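Local coordinates for protein phosphoribosylaminoimidazole-succinocarboxamide synthase (Saccharomyces cerevisiae, PDB 1OBD) that joins the imidazole nucleotide CAIR to L-aspartate, using ATP, to form SAICAR in de novo purine biosynthesis, at residues V77-G82 with S106-K111. Sequence-based numbering, arbitrary orientation.
With AMP (adenosine monophosphate), chain G; ATP (adenosine-5'-triphosphate), chain B.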
loop_
_atom_site.group_PDB
_atom_site.type_symbol
_atom_site.label_atom_id
_atom_site.label_comp_id
_atom_site.label_asym_id
_atom_site.label_seq_id
_atom_site.Cartn_x
_atom_site.Cartn_y
_atom_site.Cartn_z
ATOM N N VAL A 77 -12.329 -3.865 -12.023
ATOM C CA VAL A 77 -13.239 -4.296 -13.098
ATOM C C VAL A 77 -13.258 -5.812 -13.186
ATOM O O VAL A 77 -12.240 -6.437 -13.249
ATOM C CB VAL A 77 -12.782 -3.675 -14.454
ATOM C CG1 VAL A 77 -13.660 -4.203 -15.589
ATOM C CG2 VAL A 77 -12.858 -2.163 -14.419
ATOM N N ASP A 78 -14.459 -6.383 -13.236
ATOM C CA ASP A 78 -14.675 -7.821 -13.440
ATOM C C ASP A 78 -14.143 -8.155 -14.873
ATOM O O ASP A 78 -14.630 -7.629 -15.887
ATOM C CB ASP A 78 -16.116 -8.080 -12.860
ATOM C CG ASP A 78 -16.127 -8.199 -11.342
ATOM O OD1 ASP A 78 -17.229 -8.146 -10.766
ATOM O OD2 ASP A 78 -15.115 -8.366 -10.645
ATOM N N ILE A 79 -13.107 -8.971 -14.936
ATOM C CA ILE A 79 -12.579 -9.479 -16.194
ATOM C C ILE A 79 -13.339 -10.787 -16.471
ATOM O O ILE A 79 -13.356 -11.699 -15.636
ATOM C CB ILE A 79 -11.050 -9.699 -16.092
ATOM C CG1 ILE A 79 -10.378 -8.379 -15.696
ATOM C CG2 ILE A 79 -10.475 -10.282 -17.430
ATOM C CD1 ILE A 79 -10.651 -7.287 -16.620
ATOM N N ALA A 80 -13.979 -10.861 -17.626
ATOM C CA ALA A 80 -14.862 -11.989 -17.940
ATOM C C ALA A 80 -14.054 -13.276 -18.006
ATOM O O ALA A 80 -12.872 -13.305 -18.337
ATOM C CB ALA A 80 -15.569 -11.744 -19.220
ATOM N N PRO A 81 -14.675 -14.394 -17.667
ATOM C CA PRO A 81 -13.988 -15.677 -17.784
ATOM C C PRO A 81 -13.393 -15.892 -19.184
ATOM O O PRO A 81 -14.061 -15.598 -20.157
ATOM C CB PRO A 81 -15.092 -16.697 -17.529
ATOM C CG PRO A 81 -16.320 -15.894 -17.488
ATOM C CD PRO A 81 -16.024 -14.516 -17.099
ATOM N N GLY A 82 -12.150 -16.369 -19.246
ATOM C CA GLY A 82 -11.490 -16.665 -20.498
ATOM C C GLY A 82 -10.772 -15.474 -21.086
ATOM O O GLY A 82 -10.018 -15.634 -22.040
ATOM N N SER A 106 -0.554 -4.846 -13.851
ATOM C CA SER A 106 -1.581 -3.845 -14.151
ATOM C C SER A 106 -2.945 -4.272 -13.695
ATOM O O SER A 106 -3.337 -5.426 -13.871
ATOM C CB SER A 106 -1.608 -3.599 -15.662
ATOM O OG SER A 106 -0.382 -3.140 -16.152
ATOM N N LEU A 107 -3.661 -3.325 -13.154
ATOM C CA LEU A 107 -5.018 -3.540 -12.716
ATOM C C LEU A 107 -5.949 -2.564 -13.414
ATOM O O LEU A 107 -5.714 -1.356 -13.439
ATOM C CB LEU A 107 -5.135 -3.372 -11.227
ATOM C CG LEU A 107 -4.420 -4.460 -10.409
ATOM C CD1 LEU A 107 -4.527 -4.122 -8.936
ATOM C CD2 LEU A 107 -4.906 -5.848 -10.691
ATOM N N LEU A 108 -7.020 -3.097 -13.969
ATOM C CA LEU A 108 -8.091 -2.347 -14.575
ATOM C C LEU A 108 -9.102 -2.006 -13.496
ATOM O O LEU A 108 -9.638 -2.912 -12.840
ATOM C CB LEU A 108 -8.735 -3.140 -15.708
ATOM C CG LEU A 108 -9.647 -2.365 -16.626
ATOM C CD1 LEU A 108 -8.815 -1.411 -17.483
ATOM C CD2 LEU A 108 -10.455 -3.319 -17.511
ATOM N N VAL A 109 -9.345 -0.711 -13.289
ATOM C CA VAL A 109 -10.160 -0.298 -12.154
ATOM C C VAL A 109 -11.226 0.710 -12.561
ATOM O O VAL A 109 -11.026 1.523 -13.464
ATOM C CB VAL A 109 -9.308 0.206 -10.978
ATOM C CG1 VAL A 109 -8.249 -0.774 -10.573
ATOM C CG2 VAL A 109 -8.696 1.552 -11.252
ATOM N N HIS A 110 -12.368 0.623 -11.896
ATOM C CA HIS A 110 -13.410 1.610 -12.057
ATOM C C HIS A 110 -13.013 2.899 -11.365
ATOM O O HIS A 110 -12.539 2.887 -10.207
ATOM C CB HIS A 110 -14.705 1.097 -11.382
ATOM C CG HIS A 110 -15.321 -0.099 -12.037
ATOM N ND1 HIS A 110 -15.901 -0.047 -13.282
ATOM C CD2 HIS A 110 -15.463 -1.384 -11.610
ATOM C CE1 HIS A 110 -16.359 -1.247 -13.605
ATOM N NE2 HIS A 110 -16.105 -2.078 -12.612
ATOM N N LYS A 111 -13.227 4.014 -12.061
ATOM C CA LYS A 111 -13.118 5.342 -11.490
ATOM C C LYS A 111 -14.183 5.527 -10.506
ATOM O O LYS A 111 -15.369 5.371 -10.835
ATOM C CB LYS A 111 -13.431 6.389 -12.528
ATOM C CG LYS A 111 -12.300 6.729 -13.282
ATOM C CD LYS A 111 -12.593 7.987 -14.121
ATOM C CE LYS A 111 -11.600 8.100 -15.228
ATOM N NZ LYS A 111 -12.041 9.153 -16.181
HETATM P P AMP G . -10.670 -13.411 -12.127
HETATM O O1P AMP G . -11.298 -14.814 -12.228
HETATM O O2P AMP G . -11.063 -12.795 -10.840
HETATM O O3P AMP G . -11.162 -12.534 -13.299
HETATM O "O5'" AMP G . -9.063 -13.514 -12.225
HETATM C "C5'" AMP G . -8.443 -14.166 -13.314
HETATM C "C4'" AMP G . -7.126 -13.491 -13.685
HETATM O "O4'" AMP G . -7.359 -12.169 -14.145
HETATM C "C3'" AMP G . -6.169 -13.402 -12.505
HETATM O "O3'" AMP G . -4.920 -13.964 -12.839
HETATM C "C2'" AMP G . -6.049 -11.918 -12.200
HETATM O "O2'" AMP G . -4.712 -11.536 -11.966
HETATM C "C1'" AMP G . -6.600 -11.210 -13.431
HETATM N N9 AMP G . -7.489 -10.058 -13.146
HETATM C C8 AMP G . -8.722 -10.118 -12.559
HETATM N N7 AMP G . -9.239 -8.865 -12.462
HETATM C C5 AMP G . -8.341 -8.010 -12.990
HETATM C C6 AMP G . -8.395 -6.635 -13.126
HETATM N N6 AMP G . -9.461 -5.957 -12.714
HETATM N N1 AMP G . -7.312 -6.014 -13.738
HETATM C C2 AMP G . -6.203 -6.733 -14.147
HETATM N N3 AMP G . -6.154 -8.110 -14.005
HETATM C C4 AMP G . -7.225 -8.732 -13.421
HETATM P PG ATP B . 2.174 7.592 -3.867
HETATM O O1G ATP B . 3.222 6.756 -4.522
HETATM O O2G ATP B . 0.969 6.749 -3.401
HETATM O O3G ATP B . 2.812 8.322 -2.678
HETATM P PB ATP B . 0.296 8.774 -5.602
HETATM O O1B ATP B . 0.254 9.987 -6.447
HETATM O O2B ATP B . -0.853 8.651 -4.611
HETATM O O3B ATP B . 1.708 8.744 -4.903
HETATM P PA ATP B . -0.603 6.249 -6.637
HETATM O O1A ATP B . 0.162 5.158 -7.264
HETATM O O2A ATP B . -1.090 5.898 -5.240
HETATM O O3A ATP B . 0.359 7.506 -6.570
HETATM O "O5'" ATP B . -1.774 6.716 -7.605
HETATM C "C5'" ATP B . -3.103 6.380 -7.299
HETATM C "C4'" ATP B . -3.972 7.604 -7.517
HETATM O "O4'" ATP B . -5.272 7.181 -7.837
HETATM C "C3'" ATP B . -4.086 8.384 -6.240
HETATM O "O3'" ATP B . -4.316 9.739 -6.616
HETATM C "C2'" ATP B . -5.286 7.720 -5.559
HETATM O "O2'" ATP B . -5.976 8.451 -4.591
HETATM C "C1'" ATP B . -6.166 7.511 -6.772
HETATM N N9 ATP B . -7.108 6.370 -6.833
HETATM C C8 ATP B . -6.895 5.175 -6.202
HETATM N N7 ATP B . -7.889 4.379 -6.542
HETATM C C5 ATP B . -8.784 5.011 -7.357
HETATM C C6 ATP B . -9.988 4.702 -7.996
HETATM N N6 ATP B . -10.520 3.497 -8.113
HETATM N N1 ATP B . -10.606 5.666 -8.751
HETATM C C2 ATP B . -10.055 6.899 -8.915
HETATM N N3 ATP B . -8.883 7.229 -8.300
HETATM C C4 ATP B . -8.265 6.296 -7.538
HETATM O O HOH W 1 -9.650 -5.691 -12.852
HETATM O O HOH W 2 -16.791 -4.799 -12.710
#
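V77 lies against L108 and H110 of strand 106-110. Its backbone N donates to L108 O at 3.0 Å, in a nearly straight bond (170°). Its side chain fits between the two strand residues. CG2 sits over the centre of the H110 ring, 3.7 Å from the centroid, in a CH-pi contact. CG1, anti to the backbone N (chi1 176°), instead meets L108 CD2 at 3.8 Å. I79 reaches the same methyl with CD1, crossing L108 at about a right angle. At the ring edge, water 2 lies in plane, 2.8 Å from H110 NE2, and accepts a bond from D78 N. With an alanine in place of H110, V77 CG2 would probably lose the ring face it packs on, and water 2 its bond to NE2. The strand is an outermost one of a four-stranded antiparallel sheet. The loop after strand 73-74 runs beside it, and H75 and H110 share a backbone bond. The strand lies between two nucleotide sites. L108 N donates to AMP N1 at 2.9 Å. I79 CG1 lies over the adenine face near C5. ATP N6 donates to H110 O at 3.0 Å. Further out, Y88 touches both I79 and L108.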